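Local coordinates for P450 epoxidase (Sorangium cellulosum, PDB 1Q5D), which belongs to the cytochrome P450 family and holds an iron-containing protoporphyrin IX in a pocket of its largely helical fold, at residues R48-T53 with C316-K321; D144-Y149 with R404-L409; A266-L271 with M389-T394. All blocks are in the same frame, centred on the assembly; numbering follows the deposited sequence.

Contact 1 (R48-T53 with C316-K321)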
loop_
_atom_site.group_PDB
_atom_site.type_symbol
_atom_site.label_atom_id
_atom_site.label_comp_id
_atom_site.label_asym_id
_atom_site.label_seq_id
_atom_site.Cartn_x
_atom_site.Cartn_y
_atom_site.Cartn_z
ATOM N N ARG A 48 2.110 11.579 18.437
ATOM C CA ARG A 48 1.681 12.979 18.440
ATOM C C ARG A 48 0.418 13.181 17.612
ATOM O O ARG A 48 0.336 14.108 16.805
ATOM C CB ARG A 48 2.771 13.917 17.902
ATOM C CG ARG A 48 4.100 13.914 18.657
ATOM C CD ARG A 48 5.309 13.996 17.731
ATOM N NE ARG A 48 5.388 15.278 17.046
ATOM C CZ ARG A 48 5.947 15.475 15.858
ATOM N NH1 ARG A 48 6.480 14.476 15.174
ATOM N NH2 ARG A 48 5.968 16.688 15.345
ATOM N N SER A 49 -0.569 12.318 17.787
ATOM C CA SER A 49 -1.797 12.484 17.022
ATOM C C SER A 49 -2.943 11.727 17.661
ATOM O O SER A 49 -2.728 10.823 18.457
ATOM C CB SER A 49 -1.597 11.995 15.585
ATOM O OG SER A 49 -1.517 10.590 15.559
ATOM N N TRP A 50 -4.163 12.117 17.316
ATOM C CA TRP A 50 -5.345 11.377 17.728
ATOM C C TRP A 50 -5.477 10.095 16.910
ATOM O O TRP A 50 -4.997 10.043 15.778
ATOM C CB TRP A 50 -6.570 12.249 17.511
ATOM C CG TRP A 50 -6.583 13.459 18.386
ATOM C CD1 TRP A 50 -6.223 14.740 18.040
ATOM C CD2 TRP A 50 -6.975 13.508 19.758
ATOM N NE1 TRP A 50 -6.382 15.578 19.118
ATOM C CE2 TRP A 50 -6.835 14.844 20.187
ATOM C CE3 TRP A 50 -7.453 12.556 20.671
ATOM C CZ2 TRP A 50 -7.158 15.253 21.485
ATOM C CZ3 TRP A 50 -7.753 12.966 21.972
ATOM C CH2 TRP A 50 -7.610 14.303 22.356
ATOM N N VAL A 51 -6.153 9.089 17.471
ATOM C CA VAL A 51 -6.326 7.781 16.825
ATOM C C VAL A 51 -7.801 7.391 16.880
ATOM O O VAL A 51 -8.393 7.318 17.969
ATOM C CB VAL A 51 -5.496 6.689 17.523
ATOM C CG1 VAL A 51 -5.780 5.308 16.935
ATOM C CG2 VAL A 51 -3.993 6.993 17.419
ATOM N N LEU A 52 -8.397 7.144 15.716
ATOM C CA LEU A 52 -9.791 6.697 15.654
ATOM C C LEU A 52 -9.865 5.189 15.460
ATOM O O LEU A 52 -9.250 4.636 14.529
ATOM C CB LEU A 52 -10.539 7.436 14.542
ATOM C CG LEU A 52 -10.770 8.924 14.808
ATOM C CD1 LEU A 52 -11.103 9.663 13.527
ATOM C CD2 LEU A 52 -11.883 9.101 15.840
ATOM N N THR A 53 -10.640 4.525 16.323
ATOM C CA THR A 53 -10.663 3.071 16.392
ATOM C C THR A 53 -11.863 2.367 15.754
ATOM O O THR A 53 -11.824 1.161 15.591
ATOM C CB THR A 53 -10.616 2.615 17.851
ATOM O OG1 THR A 53 -11.708 3.224 18.567
ATOM C CG2 THR A 53 -9.357 3.135 18.556
ATOM N N CYS A 316 -16.056 12.754 18.619
ATOM C CA CYS A 316 -16.115 11.544 19.438
ATOM C C CYS A 316 -15.775 11.836 20.906
ATOM O O CYS A 316 -15.291 10.965 21.626
ATOM C CB CYS A 316 -15.182 10.463 18.876
ATOM S SG CYS A 316 -15.671 9.765 17.270
ATOM N N GLY A 317 -16.020 13.072 21.335
ATOM C CA GLY A 317 -15.795 13.465 22.716
ATOM C C GLY A 317 -14.410 14.035 22.962
ATOM O O GLY A 317 -13.990 14.193 24.111
ATOM N N ALA A 318 -13.693 14.344 21.885
ATOM C CA ALA A 318 -12.366 14.934 22.005
ATOM C C ALA A 318 -12.328 16.342 21.431
ATOM O O ALA A 318 -13.000 16.642 20.441
ATOM C CB ALA A 318 -11.325 14.058 21.322
ATOM N N SER A 319 -11.527 17.196 22.054
ATOM C CA SER A 319 -11.351 18.560 21.581
ATOM C C SER A 319 -10.117 18.639 20.701
ATOM O O SER A 319 -9.000 18.832 21.192
ATOM C CB SER A 319 -11.219 19.520 22.763
ATOM O OG SER A 319 -12.380 19.455 23.574
ATOM N N ILE A 320 -10.327 18.482 19.400
ATOM C CA ILE A 320 -9.229 18.465 18.445
ATOM C C ILE A 320 -8.926 19.868 17.952
ATOM O O ILE A 320 -9.822 20.593 17.519
ATOM C CB ILE A 320 -9.565 17.523 17.258
ATOM C CG1 ILE A 320 -9.908 16.126 17.781
ATOM C CG2 ILE A 320 -8.406 17.474 16.271
ATOM C CD1 ILE A 320 -10.402 15.155 16.723
ATOM N N LYS A 321 -7.656 20.248 18.002
ATOM C CA LYS A 321 -7.260 21.582 17.583
ATOM C C LYS A 321 -6.795 21.642 16.126
ATOM O O LYS A 321 -6.369 20.638 15.548
ATOM C CB LYS A 321 -6.190 22.150 18.524
ATOM C CG LYS A 321 -6.563 22.099 20.006
ATOM C CD LYS A 321 -7.894 22.807 20.295
ATOM C CE LYS A 321 -8.192 22.849 21.799
ATOM N NZ LYS A 321 -9.657 22.876 22.090
#
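Trp50 turns one face of its indole to Ala318 and Ile320, and CH-pi contact is the main interaction between residues 48-53 and 316-321. The two aliphatic groups divide that face between them. Ala318 CB sits 4.0 Å from the centroid of the six-membered ring of Trp50, 22° off the ring normal, while Ile320 CG1 lies 4.0 Å from the centroid of the five-membered ring, 16° off its normal. The side chains of Trp50 and Ile320 run in opposing senses over one another; CG of Trp50 anti to the carbonyl carbon (chi1 -65°) goes with a ring that offers a single face to both Ile320 and Ala318.

Apolar contacts extend this patch. Trp50 CZ3 approaches Ala318 CB at 3.8 Å, and Ile320 adds its second branch, with CG2 3.9 Å from Trp50 CD1. Further along the strand, Leu52 CD2 meets Cys316 SG at 4.1 Å.

Trp50 NE1 and Ser319 OG find their partners outside the two segments. Trp50 NE1 donates to Glu324 OE1, which also accepts from Lys321 N, tying the indole to the backbone at the end of 316-321. Ser319 OG bonds to Glu314 OE1.

The backbones do not pair: the axes of 49-52 and 318-320 come no closer than 9.8 Å. Positive phi at Cys316 and Gly317 fits a type I' turn, which folds strand 318-320 back on 313-315 as a two-stranded hairpin. Strand 49-52 belongs instead to the mixed sheet, hydrogen-bonded between 41-44 and 325-329. Tyr43 meets the Trp50 ring edge-to-face and helix 55-62 packs on Leu52; the indole, with Leu52 against Cys316 beside it, joins the hairpin to this sheet.

Contact 2 (D144-Y149 with R404-L409)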
loop_
_atom_site.group_PDB
_atom_site.type_symbol
_atom_site.label_atom_id
_atom_site.label_comp_id
_atom_site.label_asym_id
_atom_site.label_seq_id
_atom_site.Cartn_x
_atom_site.Cartn_y
_atom_site.Cartn_z
ATOM N N ASP A 144 10.992 -19.053 0.047
ATOM C CA ASP A 144 10.543 -17.872 0.768
ATOM C C ASP A 144 9.571 -17.071 -0.092
ATOM O O ASP A 144 9.970 -16.434 -1.061
ATOM C CB ASP A 144 11.740 -17.004 1.140
ATOM C CG ASP A 144 11.361 -15.828 2.010
ATOM O OD1 ASP A 144 12.281 -15.219 2.598
ATOM O OD2 ASP A 144 10.184 -15.439 2.162
ATOM N N VAL A 145 8.299 -17.100 0.286
ATOM C CA VAL A 145 7.237 -16.436 -0.475
ATOM C C VAL A 145 7.444 -14.928 -0.570
ATOM O O VAL A 145 6.974 -14.272 -1.513
ATOM C CB VAL A 145 5.858 -16.795 0.092
ATOM C CG1 VAL A 145 4.740 -15.984 -0.591
ATOM C CG2 VAL A 145 5.618 -18.304 -0.082
ATOM N N VAL A 146 8.170 -14.372 0.391
ATOM C CA VAL A 146 8.560 -12.986 0.271
ATOM C C VAL A 146 9.740 -12.829 -0.684
ATOM O O VAL A 146 9.564 -12.360 -1.806
ATOM C CB VAL A 146 8.853 -12.323 1.640
ATOM C CG1 VAL A 146 9.343 -10.889 1.436
ATOM C CG2 VAL A 146 7.598 -12.326 2.503
ATOM N N ARG A 147 10.935 -13.230 -0.246
ATOM C CA ARG A 147 12.158 -12.928 -0.997
ATOM C C ARG A 147 12.249 -13.599 -2.378
ATOM O O ARG A 147 12.803 -13.023 -3.311
ATOM C CB ARG A 147 13.414 -13.245 -0.158
ATOM C CG ARG A 147 14.735 -13.129 -0.941
ATOM C CD ARG A 147 15.997 -13.637 -0.217
ATOM N NE ARG A 147 15.712 -14.606 0.845
ATOM C CZ ARG A 147 15.647 -15.925 0.674
ATOM N NH1 ARG A 147 15.836 -16.467 -0.527
ATOM N NH2 ARG A 147 15.388 -16.710 1.711
ATOM N N ASP A 148 11.709 -14.806 -2.508
ATOM C CA ASP A 148 11.814 -15.554 -3.755
ATOM C C ASP A 148 10.616 -15.348 -4.698
ATOM O O ASP A 148 10.604 -15.859 -5.826
ATOM C CB ASP A 148 11.950 -17.046 -3.454
ATOM C CG ASP A 148 13.124 -17.355 -2.558
ATOM O OD1 ASP A 148 14.189 -16.738 -2.739
ATOM O OD2 ASP A 148 13.068 -18.217 -1.653
ATOM N N TYR A 149 9.605 -14.619 -4.244
ATOM C CA TYR A 149 8.355 -14.572 -5.004
ATOM C C TYR A 149 7.703 -13.213 -4.977
ATOM O O TYR A 149 7.776 -12.474 -5.952
ATOM C CB TYR A 149 7.389 -15.628 -4.481
ATOM C CG TYR A 149 6.221 -15.937 -5.400
ATOM C CD1 TYR A 149 6.430 -16.302 -6.730
ATOM C CD2 TYR A 149 4.914 -15.883 -4.930
ATOM C CE1 TYR A 149 5.370 -16.603 -7.571
ATOM C CE2 TYR A 149 3.835 -16.192 -5.762
ATOM C CZ TYR A 149 4.072 -16.546 -7.081
ATOM O OH TYR A 149 3.021 -16.850 -7.913
ATOM N N ARG A 404 2.706 -3.826 8.668
ATOM C CA ARG A 404 3.017 -5.029 9.403
ATOM C C ARG A 404 3.828 -5.902 8.437
ATOM O O ARG A 404 3.316 -6.887 7.892
ATOM C CB ARG A 404 1.725 -5.741 9.845
ATOM C CG ARG A 404 0.712 -4.854 10.603
ATOM C CD ARG A 404 -0.690 -5.500 10.792
ATOM N NE ARG A 404 -0.549 -6.890 11.221
ATOM C CZ ARG A 404 -1.386 -7.866 10.895
ATOM N NH1 ARG A 404 -2.456 -7.613 10.151
ATOM N NH2 ARG A 404 -1.157 -9.098 11.321
ATOM N N ASN A 405 5.095 -5.527 8.222
ATOM C CA ASN A 405 5.890 -6.104 7.145
ATOM C C ASN A 405 6.377 -7.519 7.452
ATOM O O ASN A 405 7.036 -7.755 8.472
ATOM C CB ASN A 405 7.085 -5.187 6.795
ATOM C CG ASN A 405 8.012 -4.923 7.994
ATOM O OD1 ASN A 405 7.553 -4.635 9.101
ATOM N ND2 ASN A 405 9.339 -5.007 7.755
ATOM N N ILE A 406 6.038 -8.463 6.580
ATOM C CA ILE A 406 6.572 -9.814 6.695
ATOM C C ILE A 406 7.932 -9.863 6.020
ATOM O O ILE A 406 8.058 -9.547 4.828
ATOM C CB ILE A 406 5.638 -10.848 6.033
ATOM C CG1 ILE A 406 4.271 -10.852 6.710
ATOM C CG2 ILE A 406 6.258 -12.236 6.144
ATOM C CD1 ILE A 406 3.223 -11.764 6.013
ATOM N N GLU A 407 8.949 -10.248 6.781
ATOM C CA GLU A 407 10.303 -10.311 6.267
ATOM C C GLU A 407 10.592 -11.637 5.567
ATOM O O GLU A 407 11.356 -11.681 4.603
ATOM C CB GLU A 407 11.309 -10.058 7.400
ATOM C CG GLU A 407 11.210 -8.649 7.958
ATOM C CD GLU A 407 12.158 -8.393 9.120
ATOM O OE1 GLU A 407 12.501 -7.222 9.337
ATOM O OE2 GLU A 407 12.557 -9.345 9.812
ATOM N N SER A 408 9.985 -12.709 6.060
ATOM C CA SER A 408 10.141 -14.033 5.467
ATOM C C SER A 408 8.892 -14.880 5.709
ATOM O O SER A 408 8.272 -14.817 6.768
ATOM C CB SER A 408 11.400 -14.736 6.004
ATOM O OG SER A 408 11.299 -14.965 7.395
ATOM N N LEU A 409 8.519 -15.651 4.692
ATOM C CA LEU A 409 7.396 -16.567 4.752
ATOM C C LEU A 409 7.865 -17.864 4.110
ATOM O O LEU A 409 7.765 -18.053 2.894
ATOM C CB LEU A 409 6.201 -15.981 3.985
ATOM C CG LEU A 409 4.914 -16.809 3.952
ATOM C CD1 LEU A 409 4.558 -17.301 5.336
ATOM C CD2 LEU A 409 3.748 -16.012 3.334
#
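The carboxylate of Asp144 is approached on opposite faces by two main-chain N-H groups, Leu409 N across the contact and Val146 N from its own turn. Neither lies in the carboxylate plane: Val146 N is 40° out of it on one face, Leu409 N 49° out on the other. Leu409 N lies 3.0 Å from Asp144 OD2 in a nearly straight bond; Val146 N is 2.9 Å from the same oxygen. The other oxygen, Asp144 OD1, touches Ser408 CB at 3.6 Å. With CG anti to the backbone N (chi1 -174°), the end of the Asp144 side chain lies nearer residues 404-409 than its base does.

A second bond, Val145 N to Leu409 O at 2.8 Å, makes Leu409 both donor and acceptor. Beside this polar pair, Val145 CB packs on Leu409 CD2 at 3.9 Å, the two side chains lying alongside with a common direction. Val146 extends the apolar surface, its CG2 meeting Ile406 CG2 at 3.9 Å, the side chains at a slant to one another.

The polar grip doubles as a helix start: Asp144 caps the turn leading into helix 146-150, with Arg147 N adding a weak bond to OD2. Asp148 OD2 in turn accepts from Asp144 N. Arg147 bridges the two acids: its NH1 lies 2.8 Å from Asp148 OD1, whereas its approach to Asp144 OD1 is electrostatic, with no N-H aimed at the oxygen. A buried carboxylate held by backbone donors on both faces, beside a guanidinium, is probably ionised; the join to strand 406-412 would then rest on a charged cap as well as on the main-chain bond.

Contact 3 (A266-L271 with M389-T394)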
loop_
_atom_site.group_PDB
_atom_site.type_symbol
_atom_site.label_atom_id
_atom_site.label_comp_id
_atom_site.label_asym_id
_atom_site.label_seq_id
_atom_site.Cartn_x
_atom_site.Cartn_y
_atom_site.Cartn_z
ATOM N N ALA A 266 -1.796 -12.920 1.644
ATOM C CA ALA A 266 -2.802 -13.789 1.021
ATOM C C ALA A 266 -2.395 -15.249 1.137
ATOM O O ALA A 266 -3.206 -16.089 1.547
ATOM C CB ALA A 266 -3.054 -13.391 -0.445
ATOM N N VAL A 267 -1.143 -15.545 0.794
ATOM C CA VAL A 267 -0.612 -16.901 0.897
ATOM C C VAL A 267 -0.632 -17.376 2.344
ATOM O O VAL A 267 -1.051 -18.495 2.626
ATOM C CB VAL A 267 0.834 -16.999 0.331
ATOM C CG1 VAL A 267 1.490 -18.310 0.758
ATOM C CG2 VAL A 267 0.841 -16.860 -1.217
ATOM N N LEU A 268 -0.187 -16.514 3.262
ATOM C CA LEU A 268 -0.196 -16.835 4.688
ATOM C C LEU A 268 -1.600 -17.207 5.164
ATOM O O LEU A 268 -1.797 -18.231 5.834
ATOM C CB LEU A 268 0.334 -15.653 5.512
ATOM C CG LEU A 268 0.257 -15.831 7.031
ATOM C CD1 LEU A 268 0.827 -17.196 7.451
ATOM C CD2 LEU A 268 1.003 -14.704 7.746
ATOM N N ASN A 269 -2.571 -16.367 4.832
ATOM C CA ASN A 269 -3.926 -16.568 5.297
ATOM C C ASN A 269 -4.616 -17.770 4.676
ATOM O O ASN A 269 -5.477 -18.366 5.303
ATOM C CB ASN A 269 -4.764 -15.298 5.121
ATOM C CG ASN A 269 -4.589 -14.336 6.271
ATOM O OD1 ASN A 269 -5.186 -14.501 7.336
ATOM N ND2 ASN A 269 -3.775 -13.319 6.061
ATOM N N LEU A 270 -4.218 -18.139 3.464
ATOM C CA LEU A 270 -4.777 -19.324 2.816
ATOM C C LEU A 270 -4.125 -20.599 3.350
ATOM O O LEU A 270 -4.776 -21.635 3.440
ATOM C CB LEU A 270 -4.652 -19.231 1.287
ATOM C CG LEU A 270 -5.598 -18.214 0.654
ATOM C CD1 LEU A 270 -5.308 -18.003 -0.853
ATOM C CD2 LEU A 270 -7.068 -18.584 0.883
ATOM N N LEU A 271 -2.845 -20.527 3.717
ATOM C CA LEU A 271 -2.203 -21.640 4.424
ATOM C C LEU A 271 -2.814 -21.830 5.814
ATOM O O LEU A 271 -2.965 -22.963 6.277
ATOM C CB LEU A 271 -0.701 -21.420 4.552
ATOM C CG LEU A 271 0.101 -21.385 3.251
ATOM C CD1 LEU A 271 1.551 -21.075 3.537
ATOM C CD2 LEU A 271 -0.030 -22.702 2.485
ATOM N N MET A 389 1.162 -27.038 -0.853
ATOM C CA MET A 389 2.077 -26.135 -0.144
ATOM C C MET A 389 1.750 -26.026 1.346
ATOM O O MET A 389 0.586 -25.928 1.722
ATOM C CB MET A 389 2.036 -24.742 -0.781
ATOM C CG MET A 389 2.976 -23.715 -0.158
ATOM S SD MET A 389 2.750 -22.049 -0.888
ATOM C CE MET A 389 1.960 -22.475 -2.425
ATOM N N LYS A 390 2.779 -26.036 2.190
ATOM C CA LYS A 390 2.594 -25.925 3.635
ATOM C C LYS A 390 3.577 -24.939 4.236
ATOM O O LYS A 390 4.698 -24.804 3.753
ATOM C CB LYS A 390 2.814 -27.283 4.315
ATOM C CG LYS A 390 1.701 -28.300 4.118
ATOM C CD LYS A 390 1.534 -29.195 5.352
ATOM C CE LYS A 390 2.832 -29.908 5.735
ATOM N NZ LYS A 390 2.583 -31.013 6.724
ATOM N N LEU A 391 3.154 -24.268 5.303
ATOM C CA LEU A 391 4.028 -23.416 6.108
ATOM C C LEU A 391 5.153 -24.222 6.757
ATOM O O LEU A 391 4.892 -25.182 7.487
ATOM C CB LEU A 391 3.209 -22.755 7.222
ATOM C CG LEU A 391 3.214 -21.236 7.355
ATOM C CD1 LEU A 391 2.728 -20.825 8.744
ATOM C CD2 LEU A 391 4.597 -20.659 7.053
ATOM N N LYS A 392 6.403 -23.829 6.516
ATOM C CA LYS A 392 7.530 -24.514 7.142
ATOM C C LYS A 392 7.662 -24.119 8.606
ATOM O O LYS A 392 7.979 -24.951 9.458
ATOM C CB LYS A 392 8.844 -24.227 6.408
ATOM C CG LYS A 392 9.938 -25.246 6.712
ATOM C CD LYS A 392 11.321 -24.663 6.496
ATOM C CE LYS A 392 12.383 -25.755 6.548
ATOM N NZ LYS A 392 13.620 -25.344 5.821
ATOM N N GLU A 393 7.415 -22.843 8.887
ATOM C CA GLU A 393 7.527 -22.315 10.238
ATOM C C GLU A 393 7.016 -20.880 10.281
ATOM O O GLU A 393 6.794 -20.265 9.234
ATOM C CB GLU A 393 8.973 -22.403 10.735
ATOM C CG GLU A 393 9.740 -21.094 10.702
ATOM C CD GLU A 393 10.411 -20.843 9.371
ATOM O OE1 GLU A 393 11.264 -21.661 8.964
ATOM O OE2 GLU A 393 10.081 -19.821 8.734
ATOM N N THR A 394 6.826 -20.359 11.489
ATOM C CA THR A 394 6.227 -19.041 11.686
ATOM C C THR A 394 6.911 -17.952 10.864
ATOM O O THR A 394 8.142 -17.833 10.863
ATOM C CB THR A 394 6.247 -18.656 13.182
ATOM O OG1 THR A 394 6.211 -19.844 13.986
ATOM C CG2 THR A 394 4.960 -17.942 13.564
#
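Leu271 reaches Met389 and Leu391 because its CG stands beside the backbone N (chi1 -64°) and CD1 runs on anti to CA (chi2 177°); in Met389, CG lies anti to the backbone N (chi1 -178°) and is the side-chain atom that meets Leu271 CD2. The two methyls of Leu271 then take separate targets. CD2 comes within 3.4 Å of Met389 O and 4.1 Å of Met389 CG. CD1 lies 4.0 Å from Leu391 N and 4.2 Å from Leu391 CG.

One helical turn earlier, Val267 CG1 meets Met389 SD at 4.3 Å. Leu268 adds a contact to Leu391, CD1 to CD1 at 4.3 Å. Val267, Leu268 and Leu271 thus form one apolar stripe of helix 257-272, consistent with the later part of the long central helix of P450s. Strand 390-391, bonded to 406-412, lies against that stripe, and Met389 also touches Ile382 of helix 368-385.

The contacts between the segments are dispersive: aliphatic carbons, one thioether sulfur, and methyls against backbone atoms. Neither hydrogen bonds nor ion pairs link the two segments, so their pairing is held by van der Waals contact and probably depends on how well the side chains fit.

In the fold
From the N terminus, residues 48-53 open the first loop, which contact 1 closes at 316-321. Before that closure the chain passes 144-149 and 266-271, whose partners come later, so contact 1 crosses both other contacts. Contact 3 closes at 389-394 and is nested inside the longer loop that contact 2 closes at 404-409. Contact 1 joins a hairpin to the mixed sheet and stands apart from contacts 2 and 3, about 35 Å and about 37 Å away, centre to centre. The latter two share the sheet of strands 390-391 and 406-412 and touch directly: Leu409 CD1 lies 3.8 Å from Leu391 CD2, and Val145 CG1 is 4.0 Å from Val267 CG2.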